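F5/8 type C domain protein (Bacteroides ovatus, PDB 4ZRX) is a putative alpha-L-fucosidase, which probably hydrolyses terminal fucose from glycans and carries an F5/8 type C domain that may help bind sugars. Local coordinates at residues F204-T207 / I208-L211; L308-L311 / S312-F316; E407-D411 / N412-E416. All coordinates share one frame; numbering follows the deposited sequence.

Contact 1 of 3, residues F204-T207 / I208-L211; sequences FYQT and IQRL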
loop_
_atom_site.group_PDB
_atom_site.type_symbol
_atom_site.label_atom_id
_atom_site.label_comp_id
_atom_site.label_asym_id
_atom_site.label_seq_id
_atom_site.Cartn_x
_atom_site.Cartn_y
_atom_site.Cartn_z
ATOM N N PHE A 204 25.429 7.434 -10.649
ATOM C CA PHE A 204 24.266 8.099 -10.077
ATOM C C PHE A 204 24.403 8.038 -8.572
ATOM O O PHE A 204 24.110 9.009 -7.847
ATOM C CB PHE A 204 22.936 7.440 -10.460
ATOM C CG PHE A 204 22.673 7.292 -11.951
ATOM C CD1 PHE A 204 23.441 7.946 -12.923
ATOM C CD2 PHE A 204 21.586 6.527 -12.372
ATOM C CE1 PHE A 204 23.169 7.780 -14.275
ATOM C CE2 PHE A 204 21.304 6.344 -13.708
ATOM C CZ PHE A 204 22.125 6.974 -14.685
ATOM N N TYR A 205 24.822 6.888 -8.076
ATOM C CA TYR A 205 24.997 6.749 -6.615
ATOM C C TYR A 205 26.077 7.645 -6.050
ATOM O O TYR A 205 25.924 8.218 -4.966
ATOM C CB TYR A 205 25.248 5.273 -6.228
ATOM C CG TYR A 205 25.056 4.950 -4.732
ATOM C CD1 TYR A 205 24.248 5.728 -3.900
ATOM C CD2 TYR A 205 25.687 3.856 -4.188
ATOM C CE1 TYR A 205 24.067 5.379 -2.534
ATOM C CE2 TYR A 205 25.576 3.534 -2.848
ATOM C CZ TYR A 205 24.761 4.289 -2.031
ATOM O OH TYR A 205 24.613 3.945 -0.700
ATOM N N GLN A 206 27.186 7.780 -6.777
ATOM C CA GLN A 206 28.260 8.670 -6.324
ATOM C C GLN A 206 27.803 10.122 -6.257
ATOM O O GLN A 206 28.099 10.815 -5.282
ATOM C CB GLN A 206 29.538 8.510 -7.173
ATOM C CG GLN A 206 30.155 7.102 -7.217
ATOM C CD GLN A 206 30.195 6.375 -5.876
ATOM O OE1 GLN A 206 29.692 5.229 -5.744
ATOM N NE2 GLN A 206 30.724 7.044 -4.857
ATOM N N THR A 207 26.922 10.524 -7.188
ATOM C CA THR A 207 26.366 11.862 -7.166
ATOM C C THR A 207 25.549 12.085 -5.938
ATOM O O THR A 207 25.671 13.110 -5.271
ATOM C CB THR A 207 25.532 12.102 -8.441
ATOM O OG1 THR A 207 26.361 11.915 -9.585
ATOM C CG2 THR A 207 24.924 13.509 -8.507
ATOM N N ILE A 208 24.674 11.121 -5.648
ATOM C CA ILE A 208 23.818 11.216 -4.495
ATOM C C ILE A 208 24.639 11.333 -3.217
ATOM O O ILE A 208 24.414 12.203 -2.381
ATOM C CB ILE A 208 22.862 9.969 -4.424
ATOM C CG1 ILE A 208 21.880 9.987 -5.580
ATOM C CG2 ILE A 208 22.216 9.900 -3.076
ATOM C CD1 ILE A 208 21.098 8.647 -5.741
ATOM N N GLN A 209 25.607 10.449 -3.078
ATOM C CA GLN A 209 26.456 10.433 -1.873
ATOM C C GLN A 209 27.239 11.733 -1.661
ATOM O O GLN A 209 27.434 12.174 -0.510
ATOM C CB GLN A 209 27.417 9.257 -1.933
ATOM C CG GLN A 209 26.739 7.941 -1.675
ATOM C CD GLN A 209 27.688 6.790 -1.800
ATOM O OE1 GLN A 209 28.505 6.584 -0.907
ATOM N NE2 GLN A 209 27.641 6.065 -2.897
ATOM N N ARG A 210 27.662 12.346 -2.753
ATOM C CA ARG A 210 28.467 13.563 -2.667
ATOM C C ARG A 210 27.632 14.739 -2.282
ATOM O O ARG A 210 28.015 15.502 -1.405
ATOM C CB ARG A 210 29.191 13.823 -3.975
ATOM C CG ARG A 210 29.963 15.134 -3.969
ATOM C CD ARG A 210 30.923 15.188 -5.123
ATOM N NE ARG A 210 30.276 14.752 -6.349
ATOM C CZ ARG A 210 29.510 15.503 -7.127
ATOM N NH1 ARG A 210 29.289 16.787 -6.862
ATOM N NH2 ARG A 210 28.977 14.958 -8.205
ATOM N N LEU A 211 26.470 14.884 -2.937
ATOM C CA LEU A 211 25.570 15.996 -2.703
ATOM C C LEU A 211 24.656 15.868 -1.532
ATOM O O LEU A 211 24.269 16.874 -0.929
ATOM C CB LEU A 211 24.751 16.244 -3.956
ATOM C CG LEU A 211 25.615 16.580 -5.187
ATOM C CD1 LEU A 211 24.760 16.667 -6.443
ATOM C CD2 LEU A 211 26.396 17.868 -5.020
#
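Gln209 brings its amide NE2 over one face of the Tyr205 ring, one helical turn back, the amide tilted 40° from the ring. This NE2 sits 3.1 Å above the plane of the Tyr205 ring, over the centre. Gln209 CG adds a CH-pi contact, 4.2 Å from the ring centroid of Tyr205. The ring can be there because Tyr205 CG stands anti to the backbone N (chi1 -164°), and a long, flexible glutamine reaches it with an extended chain. The same NE2 makes a weak hydrogen bond to Tyr205 O at 3.4 Å, alongside the stronger backbone bond from Gln209 N to that oxygen. Gln209 belongs to the solvent side, with Gln206 running beside it and Arg210, bent at chi3, also exposed; Tyr205 lies at the border, touching Met217.

The inner side is more tightly packed and mostly apolar. Buried Thr207 turns its methyl CG2 to Leu211 CD1 at 3.8 Å, while its OG1, which would be costly to bury alone, bonds back to Ala203 O. Ile208, also buried, packs its CG1 3.3 Å from Phe204 O.

Around this turn, Phe204, Thr207 and Leu211 pack on helix 158-174, whereas Ile208 faces strands 181-184 and 216-219. Helix 201-211 is thus the crossover of a beta-alpha-beta unit, its beta-branched and leucine side chains turned to the parallel strands and the adjoining helix.

Contact 2 of 3, residues L308-L311 / S312-F316; sequences LKHL and SDIYF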
loop_
_atom_site.group_PDB
_atom_site.type_symbol
_atom_site.label_atom_id
_atom_site.label_comp_id
_atom_site.label_asym_id
_atom_site.label_seq_id
_atom_site.Cartn_x
_atom_site.Cartn_y
_atom_site.Cartn_z
ATOM N N LEU A 308 -11.427 4.110 4.703
ATOM C CA LEU A 308 -10.644 4.126 5.945
ATOM C C LEU A 308 -10.209 2.754 6.375
ATOM O O LEU A 308 -9.039 2.579 6.798
ATOM C CB LEU A 308 -11.396 4.805 7.067
ATOM C CG LEU A 308 -10.731 4.880 8.427
ATOM C CD1 LEU A 308 -9.402 5.597 8.343
ATOM C CD2 LEU A 308 -11.657 5.567 9.404
ATOM N N LYS A 309 -11.137 1.796 6.299
ATOM C CA LYS A 309 -10.751 0.409 6.619
ATOM C C LYS A 309 -9.619 -0.120 5.757
ATOM O O LYS A 309 -8.689 -0.733 6.236
ATOM C CB LYS A 309 -11.906 -0.573 6.534
ATOM C CG LYS A 309 -11.460 -1.990 7.015
ATOM C CD LYS A 309 -12.591 -2.932 7.120
ATOM C CE LYS A 309 -12.125 -4.224 7.666
ATOM N NZ LYS A 309 -11.275 -4.931 6.706
ATOM N N HIS A 310 -9.679 0.142 4.459
ATOM C CA HIS A 310 -8.621 -0.332 3.578
ATOM C C HIS A 310 -7.291 0.325 3.902
ATOM O O HIS A 310 -6.225 -0.335 3.935
ATOM C CB HIS A 310 -9.041 -0.037 2.139
ATOM C CG HIS A 310 -8.197 -0.673 1.094
ATOM N ND1 HIS A 310 -8.504 -0.538 -0.253
ATOM C CD2 HIS A 310 -7.147 -1.519 1.149
ATOM C CE1 HIS A 310 -7.633 -1.228 -0.971
ATOM N NE2 HIS A 310 -6.785 -1.806 -0.150
ATOM N N LEU A 311 -7.289 1.641 4.156
ATOM C CA LEU A 311 -6.044 2.317 4.506
ATOM C C LEU A 311 -5.469 1.807 5.831
ATOM O O LEU A 311 -4.262 1.569 5.960
ATOM C CB LEU A 311 -6.246 3.842 4.578
ATOM C CG LEU A 311 -6.538 4.462 3.205
ATOM C CD1 LEU A 311 -6.806 5.941 3.433
ATOM C CD2 LEU A 311 -5.335 4.376 2.286
ATOM N N SER A 312 -6.357 1.571 6.797
ATOM C CA SER A 312 -5.934 0.962 8.051
ATOM C C SER A 312 -5.336 -0.413 7.840
ATOM O O SER A 312 -4.231 -0.736 8.373
ATOM C CB SER A 312 -7.141 0.871 9.011
ATOM O OG SER A 312 -6.782 0.138 10.167
ATOM N N ASP A 313 -5.980 -1.220 7.018
ATOM C CA ASP A 313 -5.456 -2.554 6.713
ATOM C C ASP A 313 -4.118 -2.453 6.032
ATOM O O ASP A 313 -3.190 -3.232 6.344
ATOM C CB ASP A 313 -6.411 -3.418 5.918
ATOM C CG ASP A 313 -7.680 -3.819 6.718
ATOM O OD1 ASP A 313 -7.696 -3.870 7.982
ATOM O OD2 ASP A 313 -8.679 -4.081 6.021
ATOM N N ILE A 314 -4.006 -1.533 5.081
ATOM C CA ILE A 314 -2.678 -1.291 4.475
ATOM C C ILE A 314 -1.645 -0.940 5.519
ATOM O O ILE A 314 -0.538 -1.480 5.479
ATOM C CB ILE A 314 -2.766 -0.213 3.342
ATOM C CG1 ILE A 314 -3.472 -0.824 2.122
ATOM C CG2 ILE A 314 -1.393 0.283 2.922
ATOM C CD1 ILE A 314 -3.960 0.174 1.121
ATOM N N TYR A 315 -1.922 -0.020 6.420
ATOM C CA TYR A 315 -1.007 0.363 7.476
ATOM C C TYR A 315 -0.532 -0.839 8.280
ATOM O O TYR A 315 0.669 -1.073 8.462
ATOM C CB TYR A 315 -1.685 1.452 8.330
ATOM C CG TYR A 315 -0.807 1.983 9.405
ATOM C CD1 TYR A 315 0.163 2.968 9.156
ATOM C CD2 TYR A 315 -0.890 1.458 10.675
ATOM C CE1 TYR A 315 1.003 3.445 10.150
ATOM C CE2 TYR A 315 -0.081 1.981 11.702
ATOM C CZ TYR A 315 0.878 2.939 11.414
ATOM O OH TYR A 315 1.701 3.442 12.410
ATOM N N PHE A 316 -1.473 -1.649 8.707
ATOM C CA PHE A 316 -1.118 -2.858 9.465
ATOM C C PHE A 316 -0.339 -3.885 8.679
ATOM O O PHE A 316 0.410 -4.622 9.271
ATOM C CB PHE A 316 -2.356 -3.444 10.159
ATOM C CG PHE A 316 -2.842 -2.583 11.310
ATOM C CD1 PHE A 316 -2.096 -2.506 12.469
ATOM C CD2 PHE A 316 -4.037 -1.915 11.250
ATOM C CE1 PHE A 316 -2.483 -1.714 13.505
ATOM C CE2 PHE A 316 -4.446 -1.129 12.282
ATOM C CZ PHE A 316 -3.699 -1.034 13.416
HETATM O O HOH W 1 -9.252 -5.800 9.139
#
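Four backbone hydrogen bonds, from Ser312 N to Leu308 O and onward to Tyr315 N with Leu311 O, join the two halves as regular alpha-helix.

One turn apart, Lys309 and Asp313 form a salt bridge, with NZ of Lys309 2.8 Å from OD2 of Asp313. The lysine chain starts anti to its own nitrogen, stays extended as far as CE and bends only at chi4 (-69°), which turns the ammonium in toward OD2. It approaches OD2 on the syn lone pair, the side of the other oxygen. A water closes the ring: it donates to Asp313 OD1 at 2.7 Å and accepts a weak bond from Lys309 NZ. Since OD1 also forms a salt bridge with Arg430, the aspartate is shared between two cations and held at both oxygens, which would probably favour its charged form. An acid four residues after a lysine suits this face, where both are partly exposed.

On another side of the helix, His310 meets Ile314. The isoleucine reaches back with CD1, 3.6 Å from CD2 of His310, its aliphatic branch meeting the imidazole obliquely. Ile314 CG1 also packs 3.3 Å from His310 O, the carbonyl oxygen that accepts from Ile314 N.

Buried side chains complete the helix: Leu311 touches Arg344, Ser312 touches Tyr351, and Tyr315 touches Arg352 and Phe356, all on helix 339-356, while Tyr315 and Phe316 also reach strand 427-431. The small Ser312 is consistent with close contact to Tyr351. Helix 308-316 links strands 279-290 and 324-328 as a beta-alpha-beta crossover, the repeating connection of the TIM-barrel clan to which the alpha-L-fucosidase family belongs.

Contact 3 of 3, residues E407-D411 / N412-E416; sequences EALTD and NGWKE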
loop_
_atom_site.group_PDB
_atom_site.type_symbol
_atom_site.label_atom_id
_atom_site.label_comp_id
_atom_site.label_asym_id
_atom_site.label_seq_id
_atom_site.Cartn_x
_atom_site.Cartn_y
_atom_site.Cartn_z
ATOM N N GLU A 407 0.924 -14.212 24.311
ATOM C CA GLU A 407 -0.167 -14.631 25.160
ATOM C C GLU A 407 -0.568 -13.497 26.084
ATOM O O GLU A 407 0.227 -12.633 26.385
ATOM C CB GLU A 407 0.255 -15.856 25.978
ATOM C CG GLU A 407 0.577 -17.021 25.089
ATOM C CD GLU A 407 1.396 -18.087 25.775
ATOM O OE1 GLU A 407 2.009 -17.855 26.856
ATOM O OE2 GLU A 407 1.444 -19.178 25.216
ATOM N N ALA A 408 -1.858 -13.476 26.429
ATOM C CA ALA A 408 -2.444 -12.480 27.325
ATOM C C ALA A 408 -3.056 -13.181 28.503
ATOM O O ALA A 408 -3.730 -14.236 28.360
ATOM C CB ALA A 408 -3.459 -11.670 26.598
ATOM N N LEU A 409 -2.741 -12.674 29.692
ATOM C CA LEU A 409 -3.260 -13.267 30.904
ATOM C C LEU A 409 -4.649 -12.753 31.231
ATOM O O LEU A 409 -4.808 -11.587 31.739
ATOM C CB LEU A 409 -2.321 -13.000 32.040
ATOM C CG LEU A 409 -2.708 -13.659 33.347
ATOM C CD1 LEU A 409 -2.904 -15.128 33.202
ATOM C CD2 LEU A 409 -1.639 -13.369 34.412
ATOM N N THR A 410 -5.643 -13.604 31.048
ATOM C CA THR A 410 -7.062 -13.290 31.400
ATOM C C THR A 410 -7.334 -13.690 32.846
ATOM O O THR A 410 -6.434 -14.242 33.510
ATOM C CB THR A 410 -8.046 -14.014 30.492
ATOM O OG1 THR A 410 -8.083 -15.426 30.862
ATOM C CG2 THR A 410 -7.664 -13.862 29.063
ATOM N N ASP A 411 -8.573 -13.436 33.315
ATOM C CA ASP A 411 -9.116 -13.904 34.592
ATOM C C ASP A 411 -9.121 -15.428 34.677
ATOM O O ASP A 411 -9.199 -15.985 35.751
ATOM C CB ASP A 411 -10.566 -13.347 34.867
ATOM C CG ASP A 411 -11.644 -13.770 33.809
ATOM O OD1 ASP A 411 -11.505 -14.758 33.075
ATOM O OD2 ASP A 411 -12.693 -13.087 33.690
ATOM N N ASN A 412 -9.101 -16.070 33.510
ATOM C CA ASN A 412 -9.187 -17.548 33.471
ATOM C C ASN A 412 -7.956 -18.181 32.797
ATOM O O ASN A 412 -8.101 -19.246 32.196
ATOM C CB ASN A 412 -10.478 -17.939 32.791
ATOM C CG ASN A 412 -10.986 -19.335 33.173
ATOM O OD1 ASN A 412 -10.412 -20.005 34.001
ATOM N ND2 ASN A 412 -12.131 -19.706 32.640
ATOM N N GLY A 413 -6.801 -17.545 32.963
ATOM C CA GLY A 413 -5.493 -17.985 32.502
ATOM C C GLY A 413 -4.962 -17.354 31.220
ATOM O O GLY A 413 -5.602 -16.470 30.586
ATOM N N TRP A 414 -3.765 -17.832 30.856
ATOM C CA TRP A 414 -3.153 -17.404 29.600
ATOM C C TRP A 414 -3.983 -17.806 28.353
ATOM O O TRP A 414 -4.491 -18.917 28.269
ATOM C CB TRP A 414 -1.748 -18.002 29.495
ATOM C CG TRP A 414 -0.787 -17.449 30.454
ATOM C CD1 TRP A 414 -0.314 -18.064 31.571
ATOM C CD2 TRP A 414 -0.216 -16.111 30.469
ATOM N NE1 TRP A 414 0.543 -17.250 32.248
ATOM C CE2 TRP A 414 0.642 -16.045 31.596
ATOM C CE3 TRP A 414 -0.257 -15.040 29.599
ATOM C CZ2 TRP A 414 1.396 -14.907 31.884
ATOM C CZ3 TRP A 414 0.482 -13.872 29.891
ATOM C CH2 TRP A 414 1.276 -13.822 31.046
ATOM N N LYS A 415 -4.140 -16.851 27.458
ATOM C CA LYS A 415 -4.755 -17.090 26.143
ATOM C C LYS A 415 -3.774 -16.709 25.047
ATOM O O LYS A 415 -3.190 -15.647 25.107
ATOM C CB LYS A 415 -6.002 -16.261 26.015
ATOM C CG LYS A 415 -6.835 -16.595 24.781
ATOM C CD LYS A 415 -8.075 -15.708 24.701
ATOM C CE LYS A 415 -8.969 -16.202 23.549
ATOM N NZ LYS A 415 -9.895 -15.073 23.211
ATOM N N GLU A 416 -3.600 -17.579 24.064
ATOM C CA GLU A 416 -2.770 -17.217 22.908
ATOM C C GLU A 416 -3.488 -16.146 22.080
ATOM O O GLU A 416 -4.663 -16.297 21.695
ATOM C CB GLU A 416 -2.440 -18.478 22.110
ATOM C CG GLU A 416 -1.403 -18.190 21.012
ATOM C CD GLU A 416 -1.000 -19.447 20.288
ATOM O OE1 GLU A 416 -0.514 -20.369 20.950
ATOM O OE2 GLU A 416 -1.153 -19.475 19.033
HETATM O O HOH W 2 0.064 -20.709 23.518
#
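Leu409 and Trp414, a non-hydrogen-bonded antiparallel pair, pack together beside the turn. CB of Leu409 stands over the Trp414 six-membered ring, 3.7 Å from its centroid and 14° off the normal, a CH-pi contact. CD1 of Leu409 covers the indole on the same face, reached because CG lies anti to the backbone N (chi1 -176°). Across the opposite face comes the Glu407 carboxylate, offset toward the rim.

Replacing Trp414 by an alanine would probably leave Leu409 without its aromatic partner and Arg440 without the ring it meets by cation-pi.

Glu407 is positioned in turn by salt bridges from its OE1 to Arg440 and Arg442, and a water donates to both its OE2 and Glu416 OE1, bridging two carboxylates whose like charges it probably helps to offset.

At the turn, Thr410 OG1 donates to Gly413 O at 2.7 Å, in the carbonyl plane, and accepts from Asn412 N at 2.9 Å. Gly413 O also takes Thr410 N, so two donors grip it. Gly413, at phi 100°, adopts a backbone shape in which a side chain would jam against the preceding carbonyl.

Between these ends, Ala408 and Lys415 exchange paired backbone bonds. This is a beta hairpin closed by a type I turn, at the edge of a four-stranded antiparallel sheet.

Overall arrangement
Contacts 1 and 2 each lie within one helix that crosses between strands of the same mixed sheet, and both belong to the alpha-L-fucosidase part of the chain; contact 3 is a hairpin in a separate antiparallel sheet. Contact 2 is nearest the middle of the chain, its centre about 9 Å away, against 29 Å for contact 1 and 34 Å for contact 3. It is also the more enclosed helix, with no exposed residue, while contact 1 has three. Both pair an apolar inner side with a polar outer one: amide over ring in contact 1, opposite charges in contact 2. Contact 3, at the surface, relies on strand pairing and an indole. None touches another; contacts 2 and 3, the closest pair, are about 16 Å apart at their nearest atoms.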